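Long-range contacts in DNA ligase (PDB 6GDR), which probably seals nicks in duplex DNA as a minimal ATP-dependent ligase of the Lig E type, here bound to DNA and adenosine monophosphate: residues 11-16 against 201-206; 27-32 against 192-197. All blocks are in the same frame, centred on the assembly; numbering follows the deposited sequence.

Interaction 1: 11-16 against 201-206; sequences LQLAKQ and SGRSDK. With nucleotides of chain A.
Gly202 and Leu11 join the two extended backbones: Gly202 N donates to Leu11 O over 3.2 Å, while the return bond from Leu13 N to Gly202 O is weak and bent. A further direct bond between the segments comes from Arg203, whose chain runs extended from CG to NE (chi2 172°, chi3 166°) and carries NE to 3.2 Å from Ala14 O, a weak bond at an N-H...O angle of 130°. Leu13 fills one face of the guanidinium: its CB stands 4.0 Å above the plane over the centre, and its CD1 touches Arg203 NH1. Further along, Lys15 CB packs on the carbonyl oxygen of Ser204; the far end of the lysine is less certainly placed. A water links Gln12, Leu13 and Ser204. It donates to Leu13 O and Ser204 O, and accepts a hydrogen bond from Ser204 OG and a weak one from Gln12 NE2. The same Ser204 hydroxyl oxygen accepts from Lys206 N, closing an ST turn, and from Lys206 NZ at 3.0 Å, so one side chain braces the bend leading into strand 207-210. Gln12 NE2 also rests on Lys206 CB, the two side chains crossing at about a right angle. On the DNA side, Arg203 N gives a nearly straight bond of 2.8 Å to OP2 of DA6 of chain A. Gly202 CA lies 3.3 Å from OP2 of DA6 of chain A, and the backbone angles of Gly202 by themselves call for glycine. Ser204 CA approaches OP1 of DG5 of chain A. A glycine-containing loop that offers a main-chain N-H to a backbone phosphate is suited to binding DNA irrespective of sequence, and here it forms part of the DNA-binding surface of the ligase's nucleotidyltransferase domain.

Interaction 2: 27-32 against 192-197; sequences AEYWVS and LHHKKA
His194 and Glu28 lie side by side and point the same way, with His194 NE2 donating to Glu28 OE1 at 2.7 Å. OE1 lies in the imidazole plane and accepts through its anti lone pair, although the two flat groups are turned 72° apart. CG of His194 stands anti to the backbone N (chi1 -153°), and the ring's CD2 edge meets the face of Tyr29 in a T-shaped stack, centroids 4.7 Å apart, while Glu28 O lies over one imidazole face, toward its rim. Lys195 packs on Trp30: its extended chain crosses the indole at about a right angle, CG forming a CH-pi contact 3.9 Å from the centroid of the five-membered ring and NZ a cation-pi contact over the six-membered ring. NZ also gives Ala27 O a weak hydrogen bond.

These side chains are set by an antiparallel pairing of strands 29-34 and 189-194 within a mixed sheet. Trp30 and His193 form the hydrogen-bonded pair, Trp30 N donating to His193 O at 2.7 Å. In return, His193 N donates to Trp30 O at 2.9 Å. Lys195 N extends the pairing to Glu28 O as the chain enters a type I turn. Leu192 CD2 and both Val31 methyls pack together. Farther out, Asp143 OD1 accepts from Trp30 NE1, and Phe142 stacks on His193 in the conformer given here.

Interactions 1 and 2, their centres 13 Å apart, flank strand 207-210, which lies between strands 15-16 and 189-194 in one four-stranded sheet, and touch directly just before it. Lys206 O and His194 N, 2.8 Å apart, are probably hydrogen-bonded, as are Asp205 O and Tyr29 OH, also at 2.8 Å, so the loop of interaction 1 is tied to the strands of interaction 2. Both approach the bound adenosine monophosphate: the Ala14 side chain lies about 4 Å from it, that of His193 about 6 Å, and Ser32 touches it. Residues 201-204 face the DNA, whereas the nearest atom of interaction 2 remains about 9 Å from it.

Interaction 1: 11-16 against 201-206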
loop_
_atom_site.group_PDB
_atom_site.type_symbol
_atom_site.label_atom_id
_atom_site.label_comp_id
_atom_site.label_asym_id
_atom_site.label_seq_id
_atom_site.Cartn_x
_atom_site.Cartn_y
_atom_site.Cartn_z
ATOM N N LEU D 11 10.971 -10.538 1.037
ATOM C CA LEU D 11 9.776 -10.204 0.279
ATOM C C LEU D 11 10.137 -9.410 -0.970
ATOM O O LEU D 11 11.082 -8.617 -0.981
ATOM C CB LEU D 11 8.801 -9.393 1.134
ATOM C CG LEU D 11 8.199 -10.084 2.359
ATOM C CD1 LEU D 11 7.295 -9.118 3.110
ATOM C CD2 LEU D 11 7.429 -11.335 1.965
ATOM N N GLN D 12 9.368 -9.634 -2.032
ATOM C CA GLN D 12 9.507 -8.854 -3.256
ATOM C C GLN D 12 8.758 -7.541 -3.073
ATOM O O GLN D 12 7.527 -7.526 -2.975
ATOM C CB GLN D 12 8.971 -9.631 -4.455
ATOM C CG GLN D 12 9.144 -8.910 -5.784
ATOM C CD GLN D 12 8.659 -9.728 -6.962
ATOM O OE1 GLN D 12 7.763 -10.563 -6.829
ATOM N NE2 GLN D 12 9.253 -9.497 -8.128
ATOM N N LEU D 13 9.496 -6.439 -3.018
ATOM C CA LEU D 13 8.896 -5.124 -2.865
ATOM C C LEU D 13 8.607 -4.516 -4.234
ATOM O O LEU D 13 9.142 -4.943 -5.260
ATOM C CB LEU D 13 9.814 -4.209 -2.053
ATOM C CG LEU D 13 10.301 -4.775 -0.715
ATOM C CD1 LEU D 13 11.107 -3.731 0.043
ATOM C CD2 LEU D 13 9.143 -5.279 0.138
ATOM N N ALA D 14 7.745 -3.504 -4.235
ATOM C CA ALA D 14 7.268 -2.885 -5.464
ATOM C C ALA D 14 8.046 -1.606 -5.743
ATOM O O ALA D 14 8.242 -0.782 -4.845
ATOM C CB ALA D 14 5.772 -2.582 -5.370
ATOM N N LYS D 15 8.484 -1.448 -6.990
ATOM C CA LYS D 15 9.184 -0.246 -7.423
ATOM C C LYS D 15 8.180 0.781 -7.929
ATOM O O LYS D 15 7.162 0.428 -8.533
ATOM C CB LYS D 15 10.193 -0.576 -8.527
ATOM C CG LYS D 15 11.012 0.618 -9.030
ATOM C CD LYS D 15 11.290 0.533 -10.525
ATOM C CE LYS D 15 12.515 -0.312 -10.825
ATOM N NZ LYS D 15 13.769 0.466 -10.640
ATOM N N GLN D 16 8.472 2.053 -7.679
ATOM C CA GLN D 16 7.632 3.127 -8.185
ATOM C C GLN D 16 7.682 3.165 -9.711
ATOM O O GLN D 16 8.627 2.688 -10.344
ATOM C CB GLN D 16 8.073 4.468 -7.600
ATOM C CG GLN D 16 7.966 4.529 -6.083
ATOM C CD GLN D 16 8.542 5.805 -5.506
ATOM O OE1 GLN D 16 9.286 6.523 -6.173
ATOM N NE2 GLN D 16 8.197 6.095 -4.257
ATOM N N SER D 201 13.399 -11.341 -4.131
ATOM C CA SER D 201 13.278 -10.281 -3.144
ATOM C C SER D 201 13.739 -8.947 -3.725
ATOM O O SER D 201 14.422 -8.885 -4.752
ATOM C CB SER D 201 14.099 -10.612 -1.899
ATOM O OG SER D 201 15.484 -10.646 -2.200
ATOM N N GLY D 202 13.350 -7.868 -3.051
ATOM C CA GLY D 202 13.784 -6.542 -3.431
ATOM C C GLY D 202 12.920 -5.920 -4.512
ATOM O O GLY D 202 11.906 -6.464 -4.951
ATOM N N ARG D 203 13.351 -4.741 -4.949
ATOM C CA ARG D 203 12.636 -3.962 -5.948
ATOM C C ARG D 203 13.249 -4.176 -7.324
ATOM O O ARG D 203 14.470 -4.303 -7.461
ATOM C CB ARG D 203 12.663 -2.473 -5.591
ATOM C CG ARG D 203 11.750 -2.098 -4.435
ATOM C CD ARG D 203 11.958 -0.657 -3.995
ATOM N NE ARG D 203 10.885 -0.192 -3.119
ATOM C CZ ARG D 203 10.881 -0.297 -1.792
ATOM N NH1 ARG D 203 11.901 -0.853 -1.153
ATOM N NH2 ARG D 203 9.847 0.162 -1.099
ATOM N N SER D 204 12.394 -4.220 -8.339
ATOM C CA SER D 204 12.820 -4.337 -9.729
ATOM C C SER D 204 11.613 -4.024 -10.604
ATOM O O SER D 204 10.509 -3.780 -10.105
ATOM C CB SER D 204 13.385 -5.726 -10.035
ATOM O OG SER D 204 12.358 -6.704 -10.055
ATOM N N ASP D 205 11.830 -4.029 -11.919
ATOM C CA ASP D 205 10.743 -3.792 -12.861
ATOM C C ASP D 205 9.772 -4.959 -12.951
ATOM O O ASP D 205 8.771 -4.849 -13.667
ATOM C CB ASP D 205 11.310 -3.486 -14.249
ATOM C CG ASP D 205 11.892 -2.089 -14.347
ATOM O OD1 ASP D 205 11.311 -1.158 -13.752
ATOM O OD2 ASP D 205 12.931 -1.923 -15.020
ATOM N N LYS D 206 10.032 -6.065 -12.250
ATOM C CA LYS D 206 9.122 -7.203 -12.283
ATOM C C LYS D 206 7.831 -6.928 -11.522
ATOM O O LYS D 206 6.813 -7.569 -11.807
ATOM C CB LYS D 206 9.809 -8.440 -11.703
ATOM C CG LYS D 206 11.207 -8.699 -12.254
ATOM C CD LYS D 206 11.818 -9.964 -11.666
ATOM C CE LYS D 206 13.331 -9.972 -11.800
ATOM N NZ LYS D 206 13.980 -9.051 -10.826
ATOM P P DA A 6 17.123 -5.006 -4.125
ATOM O OP1 DA A 6 16.988 -6.480 -4.151
ATOM O OP2 DA A 6 15.922 -4.142 -4.059
ATOM O "O5'" DA A 6 18.074 -4.604 -2.912
ATOM C "C5'" DA A 6 19.459 -4.918 -2.965
ATOM C "C4'" DA A 6 20.181 -4.327 -1.776
ATOM O "O4'" DA A 6 20.485 -2.926 -2.041
ATOM C "C3'" DA A 6 19.375 -4.356 -0.478
ATOM O "O3'" DA A 6 20.181 -4.810 0.604
ATOM C "C2'" DA A 6 18.917 -2.912 -0.312
ATOM C "C1'" DA A 6 20.049 -2.133 -0.960
ATOM N N9 DA A 6 19.654 -0.817 -1.460
ATOM C C8 DA A 6 18.555 -0.516 -2.217
ATOM N N7 DA A 6 18.449 0.757 -2.516
ATOM C C5 DA A 6 19.555 1.333 -1.915
ATOM C C6 DA A 6 20.022 2.661 -1.861
ATOM N N6 DA A 6 19.397 3.685 -2.448
ATOM N N1 DA A 6 21.162 2.896 -1.178
ATOM C C2 DA A 6 21.785 1.868 -0.590
ATOM N N3 DA A 6 21.444 0.579 -0.572
ATOM C C4 DA A 6 20.309 0.377 -1.259
ATOM P P DG A 5 16.278 -1.732 -10.062
ATOM O OP1 DG A 5 15.834 -2.750 -11.040
ATOM O OP2 DG A 5 15.379 -0.618 -9.684
ATOM O "O5'" DG A 5 16.722 -2.468 -8.717
ATOM C "C5'" DG A 5 17.865 -3.307 -8.713
ATOM C "C4'" DG A 5 18.554 -3.266 -7.365
ATOM O "O4'" DG A 5 19.210 -1.986 -7.197
ATOM C "C3'" DG A 5 17.614 -3.427 -6.166
ATOM O "O3'" DG A 5 17.970 -4.579 -5.418
ATOM C "C2'" DG A 5 17.781 -2.128 -5.366
ATOM C "C1'" DG A 5 19.119 -1.599 -5.849
ATOM N N9 DG A 5 19.266 -0.147 -5.768
ATOM C C8 DG A 5 18.370 0.809 -6.185
ATOM N N7 DG A 5 18.787 2.030 -5.994
ATOM C C5 DG A 5 20.041 1.873 -5.416
ATOM C C6 DG A 5 20.976 2.845 -4.987
ATOM O O6 DG A 5 20.877 4.079 -5.031
ATOM N N1 DG A 5 22.123 2.256 -4.457
ATOM C C2 DG A 5 22.336 0.901 -4.358
ATOM N N2 DG A 5 23.503 0.518 -3.821
ATOM N N3 DG A 5 21.469 -0.016 -4.758
ATOM C C4 DG A 5 20.349 0.540 -5.274
HETATM O O HOH W 1 10.271 -6.211 -8.053
#

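Interaction 2: 27-32 against 192-197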
loop_
_atom_site.group_PDB
_atom_site.type_symbol
_atom_site.label_atom_id
_atom_site.label_comp_id
_atom_site.label_asym_id
_atom_site.label_seq_id
_atom_site.Cartn_x
_atom_site.Cartn_y
_atom_site.Cartn_z
ATOM N N ALA D 27 2.260 -4.539 -21.891
ATOM C CA ALA D 27 1.638 -5.781 -22.332
ATOM C C ALA D 27 2.260 -7.008 -21.676
ATOM O O ALA D 27 1.638 -8.076 -21.675
ATOM C CB ALA D 27 1.733 -5.902 -23.853
ATOM N N GLU D 28 3.464 -6.883 -21.121
ATOM C CA GLU D 28 4.145 -7.995 -20.473
ATOM C C GLU D 28 3.807 -8.117 -18.991
ATOM O O GLU D 28 4.425 -8.926 -18.292
ATOM C CB GLU D 28 5.661 -7.847 -20.637
ATOM C CG GLU D 28 6.115 -7.594 -22.066
ATOM C CD GLU D 28 7.616 -7.408 -22.174
ATOM O OE1 GLU D 28 8.323 -7.677 -21.180
ATOM O OE2 GLU D 28 8.087 -6.987 -23.251
ATOM N N TYR D 29 2.844 -7.340 -18.499
ATOM C CA TYR D 29 2.515 -7.299 -17.083
ATOM C C TYR D 29 1.058 -7.675 -16.857
ATOM O O TYR D 29 0.182 -7.359 -17.668
ATOM C CB TYR D 29 2.756 -5.904 -16.493
ATOM C CG TYR D 29 4.201 -5.474 -16.461
ATOM C CD1 TYR D 29 4.823 -4.967 -17.594
ATOM C CD2 TYR D 29 4.942 -5.559 -15.290
ATOM C CE1 TYR D 29 6.146 -4.566 -17.564
ATOM C CE2 TYR D 29 6.262 -5.161 -15.250
ATOM C CZ TYR D 29 6.860 -4.663 -16.389
ATOM O OH TYR D 29 8.177 -4.266 -16.353
ATOM N N TRP D 30 0.809 -8.353 -15.740
ATOM C CA TRP D 30 -0.540 -8.464 -15.206
ATOM C C TRP D 30 -0.847 -7.216 -14.391
ATOM O O TRP D 30 -0.082 -6.848 -13.495
ATOM C CB TRP D 30 -0.687 -9.709 -14.329
ATOM C CG TRP D 30 -0.928 -10.982 -15.081
ATOM C CD1 TRP D 30 -0.149 -12.103 -15.063
ATOM C CD2 TRP D 30 -2.026 -11.272 -15.954
ATOM N NE1 TRP D 30 -0.691 -13.069 -15.873
ATOM C CE2 TRP D 30 -1.844 -12.585 -16.432
ATOM C CE3 TRP D 30 -3.144 -10.548 -16.381
ATOM C CZ2 TRP D 30 -2.737 -13.190 -17.314
ATOM C CZ3 TRP D 30 -4.030 -11.150 -17.256
ATOM C CH2 TRP D 30 -3.822 -12.456 -17.713
ATOM N N VAL D 31 -1.957 -6.561 -14.707
ATOM C CA VAL D 31 -2.373 -5.349 -14.010
ATOM C C VAL D 31 -3.451 -5.716 -13.003
ATOM O O VAL D 31 -4.286 -6.593 -13.256
ATOM C CB VAL D 31 -2.882 -4.280 -14.996
ATOM C CG1 VAL D 31 -3.097 -2.955 -14.274
ATOM C CG2 VAL D 31 -1.907 -4.111 -16.152
ATOM N N SER D 32 -3.430 -5.046 -11.855
ATOM C CA SER D 32 -4.446 -5.246 -10.833
ATOM C C SER D 32 -4.529 -3.986 -9.988
ATOM O O SER D 32 -3.557 -3.235 -9.872
ATOM C CB SER D 32 -4.135 -6.461 -9.954
ATOM O OG SER D 32 -2.909 -6.293 -9.266
ATOM N N LEU D 192 1.552 -3.588 -11.130
ATOM C CA LEU D 192 1.977 -4.242 -12.360
ATOM C C LEU D 192 2.947 -5.355 -11.997
ATOM O O LEU D 192 4.006 -5.093 -11.420
ATOM C CB LEU D 192 2.639 -3.245 -13.313
ATOM C CG LEU D 192 1.875 -1.942 -13.554
ATOM C CD1 LEU D 192 2.695 -1.000 -14.419
ATOM C CD2 LEU D 192 0.533 -2.225 -14.200
ATOM N N HIS D 193 2.583 -6.591 -12.333
ATOM C CA HIS D 193 3.409 -7.757 -12.050
ATOM C C HIS D 193 3.737 -8.447 -13.365
ATOM O O HIS D 193 2.831 -8.882 -14.084
ATOM C CB HIS D 193 2.697 -8.716 -11.093
ATOM C CG HIS D 193 3.629 -9.575 -10.297
ATOM N ND1 HIS D 193 3.281 -10.122 -9.081
ATOM C CD2 HIS D 193 4.899 -9.979 -10.540
ATOM C CE1 HIS D 193 4.294 -10.824 -8.609
ATOM N NE2 HIS D 193 5.289 -10.755 -9.476
ATOM N N HIS D 194 5.027 -8.546 -13.674
ATOM C CA HIS D 194 5.453 -9.138 -14.933
ATOM C C HIS D 194 5.038 -10.603 -15.000
ATOM O O HIS D 194 5.219 -11.360 -14.041
ATOM C CB HIS D 194 6.967 -9.003 -15.083
ATOM C CG HIS D 194 7.432 -8.968 -16.505
ATOM N ND1 HIS D 194 8.024 -10.048 -17.122
ATOM C CD2 HIS D 194 7.393 -7.979 -17.430
ATOM C CE1 HIS D 194 8.330 -9.727 -18.366
ATOM N NE2 HIS D 194 7.957 -8.478 -18.578
ATOM N N LYS D 195 4.487 -11.002 -16.149
ATOM C CA LYS D 195 3.934 -12.346 -16.286
ATOM C C LYS D 195 5.030 -13.404 -16.236
ATOM O O LYS D 195 4.931 -14.380 -15.485
ATOM C CB LYS D 195 3.150 -12.454 -17.595
ATOM C CG LYS D 195 2.109 -11.363 -17.798
ATOM C CD LYS D 195 1.365 -11.544 -19.113
ATOM C CE LYS D 195 0.364 -10.424 -19.342
ATOM N NZ LYS D 195 -0.265 -10.501 -20.689
ATOM N N LYS D 196 6.086 -13.225 -17.032
ATOM C CA LYS D 196 7.134 -14.226 -17.194
ATOM C C LYS D 196 8.299 -14.025 -16.230
ATOM O O LYS D 196 9.431 -14.414 -16.545
ATOM C CB LYS D 196 7.641 -14.219 -18.637
ATOM C CG LYS D 196 8.185 -12.868 -19.086
ATOM C CD LYS D 196 8.778 -12.917 -20.484
ATOM C CE LYS D 196 10.141 -12.243 -20.525
ATOM N N ALA D 197 8.054 -13.436 -15.064
ATOM C CA ALA D 197 9.105 -13.126 -14.105
ATOM C C ALA D 197 9.047 -14.087 -12.926
ATOM O O ALA D 197 7.962 -14.445 -12.455
ATOM C CB ALA D 197 8.980 -11.688 -13.605
#